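Local coordinates for transglutaminase-like enzymes, putative cysteine protease (Cytophaga hutchinsonii, PDB 3ISR), which is a putative cysteine protease of the transglutaminase-like superfamily, probably acting as a hydrolase, whose substrate is not established, at residues V157-T168 with E176-L187; I227-N238 with D276-K284. All coordinates share one frame; numbering follows the deposited sequence.

Contact 1 (V157-T168 with E176-L187); sequences VEYISGSTNSQT and ERAGVCRDFAHL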
loop_
_atom_site.group_PDB
_atom_site.type_symbol
_atom_site.label_atom_id
_atom_site.label_comp_id
_atom_site.label_asym_id
_atom_site.label_seq_id
_atom_site.Cartn_x
_atom_site.Cartn_y
_atom_site.Cartn_z
ATOM N N VAL B 157 13.846 5.544 13.431
ATOM C CA VAL B 157 13.261 4.219 13.262
ATOM C C VAL B 157 13.668 3.406 14.488
ATOM O O VAL B 157 14.859 3.303 14.817
ATOM C CB VAL B 157 13.780 3.506 11.966
ATOM C CG1 VAL B 157 13.177 2.097 11.840
ATOM C CG2 VAL B 157 13.461 4.337 10.695
ATOM N N GLU B 158 12.682 2.834 15.166
ATOM C CA GLU B 158 12.935 2.054 16.380
ATOM C C GLU B 158 13.366 0.651 16.033
ATOM O O GLU B 158 12.788 0.034 15.145
ATOM C CB GLU B 158 11.670 1.964 17.215
ATOM C CG GLU B 158 11.079 3.318 17.497
ATOM C CD GLU B 158 10.185 3.328 18.711
ATOM O OE1 GLU B 158 9.942 2.256 19.310
ATOM O OE2 GLU B 158 9.726 4.429 19.063
ATOM N N TYR B 159 14.353 0.125 16.750
ATOM C CA TYR B 159 14.719 -1.256 16.543
ATOM C C TYR B 159 13.806 -2.144 17.403
ATOM O O TYR B 159 13.872 -2.105 18.627
ATOM C CB TYR B 159 16.199 -1.506 16.854
ATOM C CG TYR B 159 16.621 -2.923 16.506
ATOM C CD1 TYR B 159 17.335 -3.199 15.342
ATOM C CD2 TYR B 159 16.282 -3.988 17.343
ATOM C CE1 TYR B 159 17.697 -4.511 15.016
ATOM C CE2 TYR B 159 16.639 -5.284 17.040
ATOM C CZ TYR B 159 17.346 -5.544 15.881
ATOM O OH TYR B 159 17.687 -6.852 15.619
ATOM N N ILE B 160 12.935 -2.922 16.759
ATOM C CA ILE B 160 11.983 -3.757 17.500
ATOM C C ILE B 160 11.875 -5.150 16.902
ATOM O O ILE B 160 11.361 -5.301 15.811
ATOM C CB ILE B 160 10.538 -3.147 17.571
ATOM C CG1 ILE B 160 10.544 -1.660 17.944
ATOM C CG2 ILE B 160 9.660 -3.954 18.549
ATOM C CD1 ILE B 160 9.126 -1.036 18.098
ATOM N N SER B 161 12.346 -6.161 17.635
ATOM C CA SER B 161 12.186 -7.572 17.251
ATOM C C SER B 161 10.727 -7.922 16.992
ATOM O O SER B 161 9.847 -7.532 17.757
ATOM C CB SER B 161 12.724 -8.493 18.360
ATOM O OG SER B 161 14.107 -8.272 18.552
ATOM N N GLY B 162 10.475 -8.646 15.902
ATOM C CA GLY B 162 9.140 -9.157 15.600
ATOM C C GLY B 162 8.131 -8.156 15.062
ATOM O O GLY B 162 6.955 -8.486 14.918
ATOM N N SER B 163 8.571 -6.935 14.775
ATOM C CA SER B 163 7.668 -5.896 14.295
ATOM C C SER B 163 7.422 -5.968 12.777
ATOM O O SER B 163 6.512 -5.312 12.263
ATOM C CB SER B 163 8.224 -4.508 14.648
ATOM O OG SER B 163 9.523 -4.330 14.084
ATOM N N THR B 164 8.248 -6.742 12.068
ATOM C CA THR B 164 8.163 -6.850 10.598
ATOM C C THR B 164 8.200 -8.314 10.142
ATOM O O THR B 164 8.323 -9.213 10.967
ATOM C CB THR B 164 9.318 -6.074 9.913
ATOM O OG1 THR B 164 10.571 -6.588 10.376
ATOM C CG2 THR B 164 9.249 -4.586 10.255
ATOM N N ASN B 165 8.096 -8.543 8.826
ATOM C CA ASN B 165 8.177 -9.873 8.255
ATOM C C ASN B 165 8.894 -9.821 6.908
ATOM O O ASN B 165 9.420 -8.772 6.525
ATOM C CB ASN B 165 6.777 -10.509 8.128
ATOM C CG ASN B 165 5.808 -9.672 7.285
ATOM O OD1 ASN B 165 6.189 -9.039 6.293
ATOM N ND2 ASN B 165 4.543 -9.685 7.675
ATOM N N SER B 166 8.925 -10.938 6.190
ATOM C CA SER B 166 9.713 -10.983 4.959
ATOM C C SER B 166 9.113 -10.110 3.846
ATOM O O SER B 166 9.804 -9.759 2.887
ATOM C CB SER B 166 9.904 -12.424 4.486
ATOM O OG SER B 166 8.672 -12.953 4.031
ATOM N N GLN B 167 7.841 -9.748 3.977
ATOM C CA GLN B 167 7.181 -8.903 2.969
ATOM C C GLN B 167 7.480 -7.418 3.129
ATOM O O GLN B 167 7.301 -6.639 2.187
ATOM C CB GLN B 167 5.657 -9.138 2.959
ATOM C CG GLN B 167 5.262 -10.549 2.513
ATOM C CD GLN B 167 3.747 -10.718 2.356
ATOM O OE1 GLN B 167 2.974 -9.778 2.562
ATOM N NE2 GLN B 167 3.324 -11.919 1.971
ATOM N N THR B 168 7.926 -7.025 4.326
ATOM C CA THR B 168 8.195 -5.625 4.649
ATOM C C THR B 168 9.298 -5.025 3.781
ATOM O O THR B 168 10.347 -5.659 3.551
ATOM C CB THR B 168 8.603 -5.489 6.138
ATOM O OG1 THR B 168 7.658 -6.190 6.973
ATOM C CG2 THR B 168 8.679 -4.047 6.579
ATOM N N GLU B 176 6.234 3.104 9.000
ATOM C CA GLU B 176 6.052 2.228 10.176
ATOM C C GLU B 176 7.015 2.627 11.292
ATOM O O GLU B 176 6.655 2.583 12.472
ATOM C CB GLU B 176 6.251 0.734 9.810
ATOM C CG GLU B 176 5.000 0.088 9.228
ATOM C CD GLU B 176 5.232 -1.284 8.543
ATOM O OE1 GLU B 176 6.247 -2.002 8.818
ATOM O OE2 GLU B 176 4.353 -1.635 7.729
ATOM N N ARG B 177 8.237 2.995 10.904
ATOM C CA ARG B 177 9.287 3.475 11.833
ATOM C C ARG B 177 9.693 2.447 12.883
ATOM O O ARG B 177 10.093 2.812 13.997
ATOM C CB ARG B 177 8.864 4.773 12.526
ATOM C CG ARG B 177 8.504 5.930 11.573
ATOM C CD ARG B 177 9.653 6.277 10.626
ATOM N NE ARG B 177 9.421 7.558 9.945
ATOM C CZ ARG B 177 9.600 8.746 10.527
ATOM N NH1 ARG B 177 10.041 8.822 11.775
ATOM N NH2 ARG B 177 9.347 9.867 9.862
ATOM N N ALA B 178 9.575 1.174 12.533
ATOM C CA ALA B 178 10.059 0.096 13.374
ATOM C C ALA B 178 10.534 -1.068 12.501
ATOM O O ALA B 178 9.962 -1.342 11.450
ATOM C CB ALA B 178 8.955 -0.359 14.341
ATOM N N GLY B 179 11.587 -1.756 12.924
ATOM C CA GLY B 179 12.065 -2.893 12.159
ATOM C C GLY B 179 13.282 -3.496 12.823
ATOM O O GLY B 179 13.604 -3.153 13.970
ATOM N N VAL B 180 13.931 -4.405 12.098
ATOM C CA VAL B 180 15.151 -5.062 12.546
ATOM C C VAL B 180 16.197 -4.810 11.458
ATOM O O VAL B 180 15.948 -4.004 10.545
ATOM C CB VAL B 180 14.932 -6.565 12.819
ATOM C CG1 VAL B 180 14.109 -6.770 14.116
ATOM C CG2 VAL B 180 14.255 -7.259 11.620
ATOM N N CYS B 181 17.361 -5.444 11.537
ATOM C CA CYS B 181 18.445 -5.028 10.640
ATOM C C CYS B 181 18.072 -5.081 9.147
ATOM O O CYS B 181 18.439 -4.193 8.401
ATOM C CB CYS B 181 19.745 -5.793 10.922
ATOM S SG CYS B 181 19.663 -7.565 10.709
ATOM N N ARG B 182 17.364 -6.123 8.709
ATOM C CA ARG B 182 16.970 -6.222 7.290
ATOM C C ARG B 182 16.229 -4.966 6.801
ATOM O O ARG B 182 16.458 -4.454 5.685
ATOM C CB ARG B 182 16.092 -7.461 7.114
ATOM C CG ARG B 182 15.485 -7.712 5.722
ATOM C CD ARG B 182 14.599 -8.969 5.889
ATOM N NE ARG B 182 14.065 -9.544 4.656
ATOM C CZ ARG B 182 12.994 -9.088 3.986
ATOM N NH1 ARG B 182 12.346 -7.977 4.376
ATOM N NH2 ARG B 182 12.592 -9.743 2.895
ATOM N N ASP B 183 15.365 -4.454 7.668
ATOM C CA ASP B 183 14.564 -3.283 7.355
ATOM C C ASP B 183 15.389 -2.001 7.349
ATOM O O ASP B 183 15.159 -1.125 6.520
ATOM C CB ASP B 183 13.419 -3.172 8.368
ATOM C CG ASP B 183 12.612 -4.460 8.482
ATOM O OD1 ASP B 183 12.058 -4.934 7.461
ATOM O OD2 ASP B 183 12.566 -5.042 9.586
ATOM N N PHE B 184 16.310 -1.859 8.301
ATOM C CA PHE B 184 17.200 -0.696 8.344
ATOM C C PHE B 184 18.094 -0.670 7.104
ATOM O O PHE B 184 18.359 0.391 6.533
ATOM C CB PHE B 184 18.096 -0.747 9.593
ATOM C CG PHE B 184 17.433 -0.296 10.874
ATOM C CD1 PHE B 184 16.316 -0.961 11.388
ATOM C CD2 PHE B 184 17.988 0.735 11.619
ATOM C CE1 PHE B 184 15.730 -0.567 12.598
ATOM C CE2 PHE B 184 17.408 1.139 12.852
ATOM C CZ PHE B 184 16.290 0.486 13.340
ATOM N N ALA B 185 18.566 -1.839 6.677
ATOM C CA ALA B 185 19.408 -1.925 5.479
ATOM C C ALA B 185 18.601 -1.544 4.245
ATOM O O ALA B 185 19.054 -0.752 3.394
ATOM C CB ALA B 185 19.947 -3.337 5.318
ATOM N N HIS B 186 17.403 -2.107 4.115
ATOM C CA HIS B 186 16.601 -1.830 2.914
ATOM C C HIS B 186 16.287 -0.353 2.836
ATOM O O HIS B 186 16.284 0.228 1.758
ATOM C CB HIS B 186 15.264 -2.605 2.940
ATOM C CG HIS B 186 15.383 -4.069 2.627
ATOM N ND1 HIS B 186 16.330 -4.588 1.770
ATOM C CD2 HIS B 186 14.626 -5.116 3.023
ATOM C CE1 HIS B 186 16.168 -5.900 1.671
ATOM N NE2 HIS B 186 15.137 -6.244 2.418
ATOM N N LEU B 187 16.010 0.270 3.988
ATOM C CA LEU B 187 15.680 1.688 3.966
ATOM C C LEU B 187 16.866 2.609 3.611
ATOM O O LEU B 187 16.716 3.541 2.817
ATOM C CB LEU B 187 15.019 2.113 5.284
ATOM C CG LEU B 187 14.567 3.573 5.349
ATOM C CD1 LEU B 187 13.559 3.862 4.182
ATOM C CD2 LEU B 187 13.927 3.852 6.725
HETATM O O HOH W 1 11.790 -7.623 7.286
#
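Asp183 OD2 is gripped by two donors, Thr164 OG1 at 2.6 Å on the syn side and Val180 N at 2.9 Å through the anti lone pair. The site lies in the beta-alpha-beta unit of the transglutaminase-like domain, where parallel strands 158-159 and 178-179 are joined through helix 170-176 and the second runs into helix 181-194. Thr164 brings its hydroxyl to the carboxylate with OG1 between its backbone N and carbonyl carbon (chi1 58°), while CG2 lies against Ala178 O. The other carboxylate oxygen, Asp183 OD1, takes a bond from a water that also donates to Asn165 O, which ties this oxygen to the loop as well. Further along, Arg182 reaches the turn 165-168 with an extended chain: NH1 donates to Thr168 O at 3.2 Å, close to the guanidinium plane, and NH2 makes a weak bond to Ser166 O. Ser166 CA lies over one guanidinium face and His186 NE2 over the other; Tyr122 adds a cation-pi contact. The strands are tied by Glu158 N to Arg177 O (2.8 Å), Gly179 N to Glu158 O (3.1 Å) and Ile160 N to Gly179 O (2.9 Å). Gly179 fits tightly, since a CB here would collide with Asp183 CB. Apolar groups fill the angle between strands and helix: Val157 CG1 meets Phe184 CE1, and Val157 CG2 meets Leu187 CD2. Glu158 O approaches the edge of the Phe184 ring. Arg177, just before strand 178-179, gives NE to Ile174 O and forms a salt bridge with Glu135 of a second subunit. The Tyr159 ring reaches the start of the helix, with Gly179 O over one face and CE1 3.6 Å from Val180 CA.

Contact 2 (I227-N238 with D276-K284); sequences IIFDATRLVPLN and DFTPFWYDK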
loop_
_atom_site.group_PDB
_atom_site.type_symbol
_atom_site.label_atom_id
_atom_site.label_comp_id
_atom_site.label_asym_id
_atom_site.label_seq_id
_atom_site.Cartn_x
_atom_site.Cartn_y
_atom_site.Cartn_z
ATOM N N ILE B 227 31.398 1.522 0.339
ATOM C CA ILE B 227 31.634 1.934 1.704
ATOM C C ILE B 227 30.488 1.369 2.531
ATOM O O ILE B 227 29.328 1.577 2.185
ATOM C CB ILE B 227 31.631 3.469 1.854
ATOM C CG1 ILE B 227 32.653 4.150 0.906
ATOM C CG2 ILE B 227 31.875 3.876 3.320
ATOM C CD1 ILE B 227 34.134 3.723 1.099
ATOM N N ILE B 228 30.819 0.700 3.629
ATOM C CA ILE B 228 29.814 0.054 4.463
ATOM C C ILE B 228 29.161 0.987 5.485
ATOM O O ILE B 228 29.820 1.857 6.069
ATOM C CB ILE B 228 30.392 -1.214 5.150
ATOM C CG1 ILE B 228 29.231 -2.096 5.657
ATOM C CG2 ILE B 228 31.382 -0.856 6.258
ATOM C CD1 ILE B 228 29.512 -3.585 5.569
ATOM N N PHE B 229 27.859 0.800 5.707
ATOM C CA PHE B 229 27.088 1.628 6.649
ATOM C C PHE B 229 26.097 0.738 7.379
ATOM O O PHE B 229 25.605 -0.225 6.810
ATOM C CB PHE B 229 26.283 2.696 5.912
ATOM C CG PHE B 229 27.125 3.766 5.282
ATOM C CD1 PHE B 229 27.397 4.944 5.966
ATOM C CD2 PHE B 229 27.640 3.593 3.998
ATOM C CE1 PHE B 229 28.189 5.951 5.374
ATOM C CE2 PHE B 229 28.441 4.579 3.402
ATOM C CZ PHE B 229 28.713 5.759 4.091
ATOM N N ASP B 230 25.768 1.073 8.620
ATOM C CA ASP B 230 24.829 0.249 9.377
ATOM C C ASP B 230 24.031 1.145 10.292
ATOM O O ASP B 230 24.508 1.531 11.351
ATOM C CB ASP B 230 25.580 -0.828 10.186
ATOM C CG ASP B 230 24.667 -1.655 11.073
ATOM O OD1 ASP B 230 23.430 -1.539 10.994
ATOM O OD2 ASP B 230 25.195 -2.434 11.897
ATOM N N ALA B 231 22.811 1.466 9.877
ATOM C CA ALA B 231 21.960 2.374 10.623
ATOM C C ALA B 231 21.456 1.817 11.943
ATOM O O ALA B 231 20.920 2.584 12.744
ATOM C CB ALA B 231 20.785 2.861 9.759
ATOM N N THR B 232 21.629 0.517 12.200
ATOM C CA THR B 232 21.232 -0.016 13.524
ATOM C C THR B 232 22.210 0.395 14.614
ATOM O O THR B 232 21.856 0.414 15.792
ATOM C CB THR B 232 21.117 -1.571 13.581
ATOM O OG1 THR B 232 22.418 -2.161 13.445
ATOM C CG2 THR B 232 20.160 -2.104 12.501
ATOM N N ARG B 233 23.444 0.687 14.208
ATOM C CA ARG B 233 24.577 0.918 15.116
ATOM C C ARG B 233 24.837 -0.224 16.101
ATOM O O ARG B 233 25.389 0.005 17.175
ATOM C CB ARG B 233 24.406 2.226 15.890
ATOM C CG ARG B 233 24.465 3.450 15.020
ATOM C CD ARG B 233 24.312 4.694 15.875
ATOM N NE ARG B 233 24.251 5.891 15.049
ATOM C CZ ARG B 233 24.060 7.119 15.516
ATOM N NH1 ARG B 233 24.010 8.139 14.666
ATOM N NH2 ARG B 233 23.915 7.330 16.824
ATOM N N LEU B 234 24.439 -1.446 15.753
ATOM C CA LEU B 234 24.585 -2.553 16.697
ATOM C C LEU B 234 25.983 -3.166 16.766
ATOM O O LEU B 234 26.329 -3.760 17.781
ATOM C CB LEU B 234 23.571 -3.656 16.406
ATOM C CG LEU B 234 22.127 -3.373 16.829
ATOM C CD1 LEU B 234 21.215 -4.346 16.134
ATOM C CD2 LEU B 234 21.949 -3.465 18.353
ATOM N N VAL B 235 26.765 -3.046 15.694
ATOM C CA VAL B 235 28.023 -3.783 15.604
ATOM C C VAL B 235 29.197 -2.921 15.158
ATOM O O VAL B 235 29.011 -1.993 14.370
ATOM C CB VAL B 235 27.894 -5.017 14.671
ATOM C CG1 VAL B 235 26.667 -5.847 15.036
ATOM C CG2 VAL B 235 27.805 -4.613 13.203
ATOM N N PRO B 236 30.416 -3.228 15.647
ATOM C CA PRO B 236 31.587 -2.555 15.082
ATOM C C PRO B 236 31.744 -2.964 13.622
ATOM O O PRO B 236 31.645 -4.158 13.305
ATOM C CB PRO B 236 32.752 -3.088 15.944
ATOM C CG PRO B 236 32.286 -4.423 16.420
ATOM C CD PRO B 236 30.797 -4.252 16.643
ATOM N N LEU B 237 31.945 -1.990 12.733
ATOM C CA LEU B 237 31.904 -2.272 11.304
ATOM C C LEU B 237 33.024 -3.219 10.886
ATOM O O LEU B 237 32.857 -3.992 9.942
ATOM C CB LEU B 237 31.961 -0.980 10.475
ATOM C CG LEU B 237 30.866 0.044 10.787
ATOM C CD1 LEU B 237 31.103 1.319 10.002
ATOM C CD2 LEU B 237 29.499 -0.546 10.490
ATOM N N ASN B 238 34.146 -3.177 11.605
ATOM C CA ASN B 238 35.276 -4.031 11.274
ATOM C C ASN B 238 35.150 -5.438 11.839
ATOM O O ASN B 238 36.055 -6.257 11.654
ATOM C CB ASN B 238 36.620 -3.394 11.701
ATOM C CG ASN B 238 36.690 -3.058 13.192
ATOM O OD1 ASN B 238 35.674 -2.928 13.879
ATOM N ND2 ASN B 238 37.897 -2.856 13.677
ATOM N N ASP B 276 44.383 -8.072 19.889
ATOM C CA ASP B 276 43.886 -6.739 20.241
ATOM C C ASP B 276 42.904 -6.178 19.203
ATOM O O ASP B 276 43.245 -5.260 18.430
ATOM C CB ASP B 276 45.056 -5.770 20.479
ATOM N N PHE B 277 41.687 -6.735 19.195
ATOM C CA PHE B 277 40.609 -6.224 18.342
ATOM C C PHE B 277 40.124 -4.869 18.847
ATOM O O PHE B 277 39.608 -4.768 19.965
ATOM C CB PHE B 277 39.422 -7.200 18.273
ATOM C CG PHE B 277 38.294 -6.708 17.389
ATOM C CD1 PHE B 277 38.269 -7.033 16.035
ATOM C CD2 PHE B 277 37.278 -5.901 17.908
ATOM C CE1 PHE B 277 37.236 -6.566 15.204
ATOM C CE2 PHE B 277 36.243 -5.422 17.080
ATOM C CZ PHE B 277 36.230 -5.757 15.735
ATOM N N THR B 278 40.289 -3.829 18.031
ATOM C CA THR B 278 39.781 -2.514 18.418
ATOM C C THR B 278 38.629 -2.076 17.475
ATOM O O THR B 278 38.841 -1.939 16.270
ATOM C CB THR B 278 40.907 -1.440 18.575
ATOM O OG1 THR B 278 40.923 -0.563 17.450
ATOM C CG2 THR B 278 42.297 -2.075 18.763
ATOM N N PRO B 279 37.414 -1.882 18.033
ATOM C CA PRO B 279 36.203 -1.626 17.234
ATOM C C PRO B 279 36.268 -0.325 16.453
ATOM O O PRO B 279 36.739 0.694 16.969
ATOM C CB PRO B 279 35.076 -1.572 18.279
ATOM C CG PRO B 279 35.761 -1.359 19.592
ATOM C CD PRO B 279 37.114 -1.972 19.477
ATOM N N PHE B 280 35.804 -0.374 15.208
ATOM C CA PHE B 280 35.738 0.809 14.366
ATOM C C PHE B 280 34.291 1.284 14.303
ATOM O O PHE B 280 33.397 0.504 13.976
ATOM C CB PHE B 280 36.234 0.495 12.952
ATOM C CG PHE B 280 36.223 1.680 12.038
ATOM C CD1 PHE B 280 37.385 2.403 11.806
ATOM C CD2 PHE B 280 35.041 2.082 11.415
ATOM C CE1 PHE B 280 37.367 3.505 10.969
ATOM C CE2 PHE B 280 35.015 3.180 10.577
ATOM C CZ PHE B 280 36.173 3.893 10.345
ATOM N N TRP B 281 34.071 2.562 14.611
ATOM C CA TRP B 281 32.746 3.171 14.462
ATOM C C TRP B 281 32.903 4.482 13.720
ATOM O O TRP B 281 33.931 5.140 13.863
ATOM C CB TRP B 281 32.164 3.485 15.834
ATOM C CG TRP B 281 31.979 2.305 16.749
ATOM C CD1 TRP B 281 32.850 1.861 17.709
ATOM C CD2 TRP B 281 30.832 1.440 16.813
ATOM N NE1 TRP B 281 32.319 0.771 18.363
ATOM C CE2 TRP B 281 31.082 0.493 17.836
ATOM C CE3 TRP B 281 29.615 1.379 16.110
ATOM C CZ2 TRP B 281 30.163 -0.515 18.171
ATOM C CZ3 TRP B 281 28.697 0.372 16.443
ATOM C CH2 TRP B 281 28.980 -0.556 17.468
ATOM N N TYR B 282 31.893 4.893 12.953
ATOM C CA TYR B 282 31.926 6.239 12.374
ATOM C C TYR B 282 31.567 7.291 13.421
ATOM O O TYR B 282 30.841 7.023 14.381
ATOM C CB TYR B 282 30.942 6.393 11.199
ATOM C CG TYR B 282 31.237 5.556 9.974
ATOM C CD1 TYR B 282 32.539 5.431 9.476
ATOM C CD2 TYR B 282 30.204 4.918 9.289
ATOM C CE1 TYR B 282 32.793 4.666 8.337
ATOM C CE2 TYR B 282 30.451 4.169 8.150
ATOM C CZ TYR B 282 31.751 4.036 7.685
ATOM O OH TYR B 282 32.015 3.285 6.560
ATOM N N ASP B 283 32.073 8.497 13.210
ATOM C CA ASP B 283 31.599 9.672 13.922
ATOM C C ASP B 283 31.312 10.704 12.839
ATOM O O ASP B 283 32.124 10.869 11.920
ATOM C CB ASP B 283 32.658 10.173 14.904
ATOM N N LYS B 284 30.163 11.381 12.929
ATOM C CA LYS B 284 29.738 12.347 11.898
ATOM C C LYS B 284 30.849 13.325 11.481
ATOM O O LYS B 284 30.811 13.894 10.373
ATOM C CB LYS B 284 28.492 13.119 12.348
#
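With CG set between its backbone N and carbonyl carbon (chi1 57°), Asn238 turns its amide to the backbone of 278-280, while Tyr282, whose CG lies beside its own backbone N (chi1 -65°), swings its ring toward Ile228. The contact packs the irregular segment 276-284 on the loop after strand 225-229, a strand of the antiparallel sheet with 215-222, and Tyr282 reaches back to the strand itself. Asn238 uses both ends of its amide: OD1 accepts from Phe280 N at 2.9 Å, the donor standing above the amide plane, and ND2 gives to Thr278 O at 2.9 Å almost within that plane. ND2 also bonds to Tyr92 OH. A leucine in its place would probably leave Phe280 N and Thr278 O without their mates and let the 278-280 backbone drift from the loop. Beside the amide, Leu237 N donates to Phe280 O at 3.1 Å. Phe277 comes at the amide from the opposite direction, CZ toward OD1, and Pro236 CB packs on Pro279 CB. Trp281 turns one face to Pro236, whose CA lies 4.0 Å from the centroid of the six-membered ring. Leu237 CD1 sits over a face of the Tyr282 ring in a CH-pi contact, 3.7 Å from its centroid, and Phe229 meets that ring obliquely. At the far end of the ring, Tyr282 OH, also bonded to Leu290 N, donates in the carbonyl plane to Ile228 O at 2.7 Å.

Contacts 1 and 2 follow one another along the chain, their centres about 19 Å apart, and touch where the helix starting at Cys181 meets the turn after strand 225-229. Phe184 CG packs on Thr232 CG2 at 3.7 Å, and Tyr159 CE1 on Leu234 CD1 at 3.7 Å. The seam probably borders the active site: in this superfamily a cysteine at a helix start works with a histidine and an aspartate, consistent with Cys181, His215 and Asp230, the last bonded to His215 through OD2. Cys181 SG lies 7.1 Å from Asp230 OD1. Contact 1 includes the start of the helix bearing the presumed nucleophile, and contact 2 flanks the strand leading to Asp230.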